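Local coordinates for ferrous iron uptake transporter protein B (Streptococcus thermophilus, PDB 3TAH), which probably transports ferrous iron into the cell in a GTP-driven manner, this chain being its cytosolic GTP-binding domain with the attached helical domain, at residues R80-L85 against T161-V166; Q102-G107 against A170-D175; A180-I185 against F200-L205. The protein carries 1 engineered substitution. All blocks are in the same frame, centred on the assembly; numbering follows the deposited sequence.

Contact 1: R80-L85 against T161-V166; sequences RADSIL and TTTSTV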
loop_
_atom_site.group_PDB
_atom_site.type_symbol
_atom_site.label_atom_id
_atom_site.label_comp_id
_atom_site.label_asym_id
_atom_site.label_seq_id
_atom_site.Cartn_x
_atom_site.Cartn_y
_atom_site.Cartn_z
ATOM N N ARG A 80 1.562 1.585 -13.808
ATOM C CA ARG A 80 1.875 0.411 -14.634
ATOM C C ARG A 80 1.309 -0.874 -14.018
ATOM O O ARG A 80 1.062 -1.842 -14.733
ATOM C CB ARG A 80 3.383 0.241 -14.825
ATOM N N ALA A 81 1.121 -0.896 -12.699
ATOM C CA ALA A 81 0.512 -2.043 -12.035
ATOM C C ALA A 81 -1.015 -2.023 -12.138
ATOM O O ALA A 81 -1.648 -0.990 -11.913
ATOM C CB ALA A 81 0.933 -2.075 -10.565
ATOM N N ASP A 82 -1.606 -3.165 -12.474
ATOM C CA ASP A 82 -3.042 -3.332 -12.493
ATOM C C ASP A 82 -3.586 -3.597 -11.097
ATOM O O ASP A 82 -4.692 -3.191 -10.807
ATOM C CB ASP A 82 -3.432 -4.482 -13.418
ATOM C CG ASP A 82 -3.023 -4.219 -14.860
ATOM O OD1 ASP A 82 -3.601 -3.311 -15.471
ATOM O OD2 ASP A 82 -2.128 -4.910 -15.366
ATOM N N SER A 83 -2.800 -4.282 -10.268
ATOM C CA SER A 83 -3.197 -4.741 -8.936
ATOM C C SER A 83 -2.005 -4.678 -7.996
ATOM O O SER A 83 -0.867 -4.813 -8.439
ATOM C CB SER A 83 -3.678 -6.199 -9.035
ATOM O OG SER A 83 -3.429 -6.939 -7.844
ATOM N N ILE A 84 -2.260 -4.457 -6.706
ATOM C CA ILE A 84 -1.240 -4.628 -5.674
ATOM C C ILE A 84 -1.619 -5.881 -4.886
ATOM O O ILE A 84 -2.740 -5.960 -4.397
ATOM C CB ILE A 84 -1.168 -3.441 -4.700
ATOM C CG1 ILE A 84 -0.647 -2.184 -5.395
ATOM C CG2 ILE A 84 -0.234 -3.756 -3.524
ATOM C CD1 ILE A 84 -0.698 -0.944 -4.498
ATOM N N LEU A 85 -0.692 -6.837 -4.773
ATOM C CA LEU A 85 -0.852 -8.018 -3.917
ATOM C C LEU A 85 0.060 -7.779 -2.713
ATOM O O LEU A 85 1.296 -7.842 -2.804
ATOM C CB LEU A 85 -0.508 -9.310 -4.665
ATOM C CG LEU A 85 -0.660 -10.621 -3.882
ATOM C CD1 LEU A 85 -2.016 -10.795 -3.220
ATOM C CD2 LEU A 85 -0.394 -11.792 -4.829
ATOM N N THR A 161 -9.075 -8.037 -9.281
ATOM C CA THR A 161 -9.220 -6.838 -8.465
ATOM C C THR A 161 -8.201 -5.813 -8.979
ATOM O O THR A 161 -7.114 -5.631 -8.411
ATOM C CB THR A 161 -8.997 -7.156 -6.980
ATOM O OG1 THR A 161 -9.833 -8.251 -6.588
ATOM C CG2 THR A 161 -9.307 -5.926 -6.103
ATOM N N THR A 162 -8.566 -5.151 -10.072
ATOM C CA THR A 162 -7.649 -4.283 -10.800
ATOM C C THR A 162 -8.171 -2.870 -11.020
ATOM O O THR A 162 -9.333 -2.570 -10.740
ATOM C CB THR A 162 -7.320 -4.884 -12.187
ATOM O OG1 THR A 162 -8.466 -4.738 -13.042
ATOM C CG2 THR A 162 -6.908 -6.357 -12.074
ATOM N N THR A 163 -7.287 -2.008 -11.527
ATOM C CA THR A 163 -7.643 -0.639 -11.901
ATOM C C THR A 163 -8.771 -0.632 -12.965
ATOM O O THR A 163 -9.513 0.344 -13.074
ATOM C CB THR A 163 -6.413 0.144 -12.418
ATOM O OG1 THR A 163 -5.844 -0.547 -13.537
ATOM C CG2 THR A 163 -5.341 0.297 -11.329
ATOM N N SER A 164 -8.899 -1.714 -13.738
ATOM C CA SER A 164 -9.976 -1.836 -14.731
ATOM C C SER A 164 -11.281 -2.326 -14.109
ATOM O O SER A 164 -12.346 -1.800 -14.436
ATOM C CB SER A 164 -9.556 -2.747 -15.893
ATOM O OG SER A 164 -8.346 -2.291 -16.464
ATOM N N THR A 165 -11.208 -3.306 -13.208
ATOM C CA THR A 165 -12.405 -3.944 -12.645
ATOM C C THR A 165 -13.044 -3.230 -11.444
ATOM O O THR A 165 -14.248 -3.345 -11.225
ATOM C CB THR A 165 -12.122 -5.421 -12.263
ATOM O OG1 THR A 165 -11.223 -5.490 -11.145
ATOM C CG2 THR A 165 -11.519 -6.173 -13.445
ATOM N N VAL A 166 -12.256 -2.490 -10.672
ATOM C CA VAL A 166 -12.744 -1.820 -9.469
ATOM C C VAL A 166 -13.143 -0.376 -9.781
ATOM O O VAL A 166 -12.429 0.329 -10.510
ATOM C CB VAL A 166 -11.657 -1.884 -8.346
ATOM C CG1 VAL A 166 -12.049 -1.079 -7.088
ATOM C CG2 VAL A 166 -11.392 -3.318 -7.985
HETATM O O HOH W 1 -3.375 0.225 -14.188
HETATM O O HOH W 2 -6.238 -2.779 -15.034
HETATM O O HOH W 3 -5.692 -6.245 -6.149
#

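Contact 2: Q102-G107 against A170-D175; sequences QLIETG and AFPIYD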
loop_
_atom_site.group_PDB
_atom_site.type_symbol
_atom_site.label_atom_id
_atom_site.label_comp_id
_atom_site.label_asym_id
_atom_site.label_seq_id
_atom_site.Cartn_x
_atom_site.Cartn_y
_atom_site.Cartn_z
ATOM N N GLN A 102 -1.036 2.923 3.238
ATOM C CA GLN A 102 -0.391 3.723 2.213
ATOM C C GLN A 102 -0.542 3.146 0.813
ATOM O O GLN A 102 -0.693 3.895 -0.151
ATOM C CB GLN A 102 1.088 3.898 2.544
ATOM C CG GLN A 102 1.351 4.606 3.861
ATOM C CD GLN A 102 2.809 4.566 4.223
ATOM O OE1 GLN A 102 3.643 5.006 3.437
ATOM N NE2 GLN A 102 3.135 4.026 5.399
ATOM N N LEU A 103 -0.494 1.818 0.713
ATOM C CA LEU A 103 -0.734 1.129 -0.559
ATOM C C LEU A 103 -2.147 1.403 -1.091
ATOM O O LEU A 103 -2.312 1.688 -2.283
ATOM C CB LEU A 103 -0.483 -0.372 -0.424
ATOM C CG LEU A 103 0.950 -0.787 -0.048
ATOM C CD1 LEU A 103 1.010 -2.290 0.273
ATOM C CD2 LEU A 103 1.984 -0.417 -1.136
ATOM N N ILE A 104 -3.158 1.339 -0.217
ATOM C CA ILE A 104 -4.541 1.608 -0.626
ATOM C C ILE A 104 -4.638 3.011 -1.223
ATOM O O ILE A 104 -5.309 3.228 -2.229
ATOM C CB ILE A 104 -5.538 1.423 0.556
ATOM C CG1 ILE A 104 -5.572 -0.050 1.007
ATOM C CG2 ILE A 104 -6.954 1.884 0.156
ATOM C CD1 ILE A 104 -6.308 -0.336 2.336
ATOM N N GLU A 105 -3.953 3.962 -0.596
ATOM C CA GLU A 105 -4.006 5.367 -0.993
ATOM C C GLU A 105 -3.408 5.652 -2.384
ATOM O O GLU A 105 -3.722 6.679 -2.985
ATOM C CB GLU A 105 -3.332 6.220 0.078
ATOM C CG GLU A 105 -4.171 6.229 1.362
ATOM C CD GLU A 105 -3.428 6.678 2.598
ATOM O OE1 GLU A 105 -2.197 6.904 2.541
ATOM O OE2 GLU A 105 -4.099 6.809 3.642
ATOM N N THR A 106 -2.577 4.751 -2.901
ATOM C CA THR A 106 -2.045 4.899 -4.265
ATOM C C THR A 106 -3.140 4.841 -5.341
ATOM O O THR A 106 -2.944 5.307 -6.476
ATOM C CB THR A 106 -0.989 3.816 -4.610
ATOM O OG1 THR A 106 -1.631 2.538 -4.717
ATOM C CG2 THR A 106 0.161 3.780 -3.582
ATOM N N GLY A 107 -4.285 4.253 -4.996
ATOM C CA GLY A 107 -5.378 4.076 -5.923
ATOM C C GLY A 107 -5.291 2.853 -6.820
ATOM O O GLY A 107 -6.173 2.674 -7.653
ATOM N N ALA A 170 -12.154 2.778 -1.958
ATOM C CA ALA A 170 -12.529 2.727 -0.535
ATOM C C ALA A 170 -11.252 2.944 0.264
ATOM O O ALA A 170 -10.512 1.999 0.539
ATOM C CB ALA A 170 -13.184 1.411 -0.173
ATOM N N PHE A 171 -10.984 4.195 0.633
ATOM C CA PHE A 171 -9.743 4.542 1.327
ATOM C C PHE A 171 -9.953 4.614 2.841
ATOM O O PHE A 171 -11.060 4.945 3.287
ATOM C CB PHE A 171 -9.197 5.880 0.815
ATOM C CG PHE A 171 -10.186 7.020 0.893
ATOM C CD1 PHE A 171 -10.406 7.698 2.090
ATOM C CD2 PHE A 171 -10.898 7.418 -0.243
ATOM C CE1 PHE A 171 -11.314 8.746 2.161
ATOM C CE2 PHE A 171 -11.811 8.468 -0.176
ATOM C CZ PHE A 171 -12.021 9.130 1.024
ATOM N N PRO A 172 -8.905 4.316 3.632
ATOM C CA PRO A 172 -9.004 4.515 5.087
ATOM C C PRO A 172 -9.444 5.938 5.432
ATOM O O PRO A 172 -8.827 6.898 4.991
ATOM C CB PRO A 172 -7.570 4.272 5.584
ATOM C CG PRO A 172 -7.008 3.324 4.582
ATOM C CD PRO A 172 -7.610 3.714 3.261
ATOM N N ILE A 173 -10.523 6.059 6.196
ATOM C CA ILE A 173 -11.049 7.361 6.590
ATOM C C ILE A 173 -10.472 7.680 7.960
ATOM O O ILE A 173 -10.619 6.889 8.896
ATOM C CB ILE A 173 -12.603 7.375 6.615
ATOM C CG1 ILE A 173 -13.165 7.124 5.221
ATOM C CG2 ILE A 173 -13.138 8.714 7.163
ATOM C CD1 ILE A 173 -14.688 6.913 5.200
ATOM N N TYR A 174 -9.805 8.827 8.069
ATOM C CA TYR A 174 -9.155 9.266 9.302
ATOM C C TYR A 174 -10.033 10.272 10.050
ATOM O O TYR A 174 -11.169 10.531 9.642
ATOM C CB TYR A 174 -7.785 9.872 8.975
ATOM C CG TYR A 174 -6.905 8.914 8.217
ATOM C CD1 TYR A 174 -6.647 7.630 8.728
ATOM C CD2 TYR A 174 -6.337 9.256 7.013
ATOM C CE1 TYR A 174 -5.841 6.719 8.041
ATOM C CE2 TYR A 174 -5.534 8.348 6.311
ATOM C CZ TYR A 174 -5.286 7.085 6.839
ATOM O OH TYR A 174 -4.497 6.181 6.175
ATOM N N ASP A 175 -9.515 10.826 11.141
ATOM C CA ASP A 175 -10.250 11.817 11.927
ATOM C C ASP A 175 -10.798 12.942 11.053
ATOM O O ASP A 175 -10.125 13.378 10.105
ATOM C CB ASP A 175 -9.361 12.449 12.997
ATOM C CG ASP A 175 -10.155 13.365 13.908
ATOM O OD1 ASP A 175 -10.066 14.595 13.752
ATOM O OD2 ASP A 175 -10.916 12.826 14.731
HETATM O O HOH W 4 -6.776 7.034 3.179
#

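Contact 3: A180-I185 against F200-L205; sequences AAISQI and FYAIKL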
loop_
_atom_site.group_PDB
_atom_site.type_symbol
_atom_site.label_atom_id
_atom_site.label_comp_id
_atom_site.label_asym_id
_atom_site.label_seq_id
_atom_site.Cartn_x
_atom_site.Cartn_y
_atom_site.Cartn_z
ATOM N N ALA A 180 -10.565 17.071 6.756
ATOM C CA ALA A 180 -10.756 18.466 6.351
ATOM C C ALA A 180 -9.493 19.001 5.674
ATOM O O ALA A 180 -9.564 19.633 4.609
ATOM C CB ALA A 180 -11.135 19.347 7.574
ATOM N N ALA A 181 -8.338 18.730 6.280
ATOM C CA ALA A 181 -7.057 19.132 5.696
ATOM C C ALA A 181 -6.804 18.476 4.334
ATOM O O ALA A 181 -6.371 19.132 3.391
ATOM C CB ALA A 181 -5.899 18.809 6.656
ATOM N N ILE A 182 -7.055 17.174 4.236
ATOM C CA ILE A 182 -6.860 16.448 2.971
ATOM C C ILE A 182 -7.785 17.011 1.869
ATOM O O ILE A 182 -7.337 17.253 0.730
ATOM C CB ILE A 182 -7.084 14.942 3.155
ATOM C CG1 ILE A 182 -6.008 14.352 4.081
ATOM C CG2 ILE A 182 -7.098 14.212 1.791
ATOM C CD1 ILE A 182 -6.366 12.960 4.581
ATOM N N SER A 183 -9.058 17.202 2.207
ATOM C CA SER A 183 -10.025 17.816 1.285
ATOM C C SER A 183 -9.585 19.182 0.743
ATOM O O SER A 183 -9.744 19.454 -0.444
ATOM C CB SER A 183 -11.397 17.956 1.948
ATOM O OG SER A 183 -12.041 16.698 1.981
ATOM N N GLN A 184 -9.065 20.038 1.616
ATOM C CA GLN A 184 -8.593 21.380 1.210
ATOM C C GLN A 184 -7.321 21.314 0.370
ATOM O O GLN A 184 -7.157 22.094 -0.574
ATOM C CB GLN A 184 -8.446 22.291 2.425
ATOM C CG GLN A 184 -9.815 22.635 2.994
ATOM C CD GLN A 184 -9.742 23.252 4.364
ATOM O OE1 GLN A 184 -8.790 23.935 4.680
ATOM N NE2 GLN A 184 -10.763 23.015 5.178
ATOM N N ILE A 185 -6.431 20.371 0.683
ATOM C CA ILE A 185 -5.237 20.165 -0.139
ATOM C C ILE A 185 -5.646 19.646 -1.529
ATOM O O ILE A 185 -5.101 20.098 -2.544
ATOM C CB ILE A 185 -4.193 19.252 0.548
ATOM C CG1 ILE A 185 -3.588 19.981 1.748
ATOM C CG2 ILE A 185 -3.089 18.864 -0.434
ATOM C CD1 ILE A 185 -2.781 19.073 2.667
ATOM N N PHE A 200 -3.090 10.115 -2.179
ATOM C CA PHE A 200 -1.702 9.797 -1.848
ATOM C C PHE A 200 -0.866 11.072 -1.833
ATOM O O PHE A 200 -0.104 11.317 -0.902
ATOM C CB PHE A 200 -1.082 8.815 -2.856
ATOM C CG PHE A 200 0.357 8.524 -2.585
ATOM C CD1 PHE A 200 0.712 7.456 -1.782
ATOM C CD2 PHE A 200 1.363 9.313 -3.130
ATOM C CE1 PHE A 200 2.039 7.190 -1.510
ATOM C CE2 PHE A 200 2.696 9.034 -2.854
ATOM C CZ PHE A 200 3.020 7.975 -2.049
ATOM N N TYR A 201 -1.006 11.868 -2.890
ATOM C CA TYR A 201 -0.252 13.110 -3.000
ATOM C C TYR A 201 -0.691 14.130 -1.953
ATOM O O TYR A 201 0.151 14.817 -1.385
ATOM C CB TYR A 201 -0.391 13.704 -4.396
ATOM C CG TYR A 201 0.398 12.964 -5.433
ATOM C CD1 TYR A 201 1.790 13.044 -5.453
ATOM C CD2 TYR A 201 -0.227 12.201 -6.400
ATOM C CE1 TYR A 201 2.530 12.366 -6.405
ATOM C CE2 TYR A 201 0.506 11.527 -7.354
ATOM C CZ TYR A 201 1.880 11.619 -7.353
ATOM O OH TYR A 201 2.612 10.937 -8.298
ATOM N N ALA A 202 -1.994 14.225 -1.696
ATOM C CA ALA A 202 -2.490 15.182 -0.711
ATOM C C ALA A 202 -1.922 14.880 0.689
ATOM O O ALA A 202 -1.503 15.785 1.407
ATOM C CB ALA A 202 -4.014 15.212 -0.694
ATOM N N ILE A 203 -1.906 13.609 1.071
ATOM C CA ILE A 203 -1.389 13.204 2.378
ATOM C C ILE A 203 0.114 13.449 2.453
ATOM O O ILE A 203 0.613 13.934 3.471
ATOM C CB ILE A 203 -1.718 11.735 2.708
ATOM C CG1 ILE A 203 -3.219 11.577 2.903
ATOM C CG2 ILE A 203 -0.992 11.297 4.010
ATOM C CD1 ILE A 203 -3.699 10.159 2.899
ATOM N N LYS A 204 0.835 13.106 1.387
ATOM C CA LYS A 204 2.275 13.380 1.325
ATOM C C LYS A 204 2.609 14.861 1.451
ATOM O O LYS A 204 3.566 15.230 2.122
ATOM C CB LYS A 204 2.869 12.824 0.033
ATOM C CG LYS A 204 2.979 11.316 0.040
ATOM C CD LYS A 204 4.239 10.869 0.724
ATOM C CE LYS A 204 4.218 9.398 1.099
ATOM N NZ LYS A 204 3.273 9.148 2.221
ATOM N N LEU A 205 1.823 15.710 0.801
ATOM C CA LEU A 205 2.023 17.145 0.911
ATOM C C LEU A 205 1.764 17.636 2.326
ATOM O O LEU A 205 2.509 18.488 2.838
ATOM C CB LEU A 205 1.125 17.898 -0.068
ATOM C CG LEU A 205 1.631 17.791 -1.512
ATOM C CD1 LEU A 205 0.533 18.189 -2.480
ATOM C CD2 LEU A 205 2.893 18.629 -1.697
#

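Contact 1: R80-L85 against T161-V166
Thr163 OG1 is gripped by two waters, each 2.7 Å away, that lead back to the residues just before strand 83-89 in the parallel part of this P-loop GTPase sheet. Water 1 joins the hydroxyl to Ala81 O. Water 2 joins it to Asp82 OD1, to which the water donates at 2.7 Å, and also meets Ser164 OG. A chi1 of 58° sets Thr163 OG1 between the backbone N and the carbonyl carbon; Thr163 CG2, anti to the carbonyl carbon, lies 3.6 Å from Asp82 O. The direct polar link is made by the backbone: Thr163 N donates to Asp82 O at 2.9 Å, with an N-H...O angle of 146° and the donor in the carbonyl plane. The same oxygen receives a CA-H...O contact from Thr162 CA at 3.2 Å. Farther along, water 3 lies between Ser83 OG and Thr161 O, while Ser83 CB lies against that carbonyl oxygen.

The 161-166 loop, which leaves helix 151-159, is shaped by an ST motif: Thr162 OG1 accepts from Thr165 N. In return Thr162 N donates to Thr165 OG1, almost straight at 176°. On the strand side, Asp82 OD1 is the oxygen turned to water 2, while Asp82 OD2 is held by the backbone N of Glu5 in strand 4-10.

Contact 2: Q102-G107 against A170-D175
Tyr174 OH donates to Glu105 OE2 at 2.6 Å, joining helix 93-105 in the GTPase domain to the loop that leads into helix 176-189. The two side chains meet tip to tip. The carboxylate oxygen lies near the plane of the ring at its edge, the carboxylate and ring planes stand 86° apart, and the hydroxyl comes to OE2 on the syn side, 25° out of the carboxylate plane. Water 4 donates hydrogen bonds to Glu105 OE2, as its second donor, and to Pro172 O, both at 2.7 Å, so it bridges helix and loop; Pro172 O itself lies 3.8 Å above the centre of the Tyr174 ring.

Beside these bonds Ile104 CG2, anti to the backbone N, packs 3.7 Å from Pro172 CD and also touches the carbonyl oxygen of Ala170, with Ala170 O 3.6 Å away.

In the second shell, Arg249 of helix 241-259 forms a salt bridge with Glu105 OE1, so the two carboxylate oxygens have separate partners; this positive charge would be expected to favour the ionised form of the buried glutamate. The loop ends at Asp175, the N-cap of helix 176-189: Asp175 N is bonded to Glu248 OE1, and Asp175 OD1 forms a salt bridge with Arg177 NE.

Contact 3: A180-I185 against F200-L205
The short axes of helices 180-185 and 200-205 cross at 111° and approach to 9.0 Å, with Ile185 and Ala202 the nearest pair by CA atoms. Such a steep crossing confines the contact to a small apolar patch with no hydrogen bond across it. At its middle is Ala202, whose short side chain points toward the facing helix. Ile185 CG2, anti to its backbone N, comes down on this alanine, 3.7 Å from Ala202 CA and 3.8 Å from Ala202 CB. The other branch of Ile185 carries CD1 to 3.7 Å from Ala202 O, so the isoleucine touches main chain as well as side chain. One turn earlier, Ile182 CG2 approaches Ala202 CB at 4.1 Å. The longer branch of Ile182 meets a different neighbour: Ile182 CD1 lies 3.8 Å from Ile203 CG1, although the CB of Ile203 points away from the facing helix. Leu205 closes the patch, its CD1 at 4.2 Å from Ile185 CG2.

All five residues are buried, and the patch belongs to the core of the FeoB cytosolic helical domain. Ile229 of helix 220-237 packs on Ile185, and Val212 of helix 210-215 on Leu205, while Phe200 and Lys204 face helix 67-77 of the GTPase domain.

Overall arrangement
The contacts run from the GTPase sheet into the helical domain. The centres of contacts 1 and 2 are about 15 Å apart, those of 2 and 3 about 11 Å, and those of 1 and 3 about 23 Å. Contact 1 touches contact 2 where Ile84 CD1 of strand 83-89 packs on Thr106 OG1 at 3.6 Å. Contact 2 touches contact 3 through Glu105 OE2 and Ile203 CD1, 3.5 Å apart. Along the chain contacts 1 and 2 interleave, both drawing on the loop between helices 151-159 and 176-189, and contact 3 follows. Packing thus continues from strand 83-89 through the 102-107 segment to helix 198-206, while the loop leads on to helix 176-189.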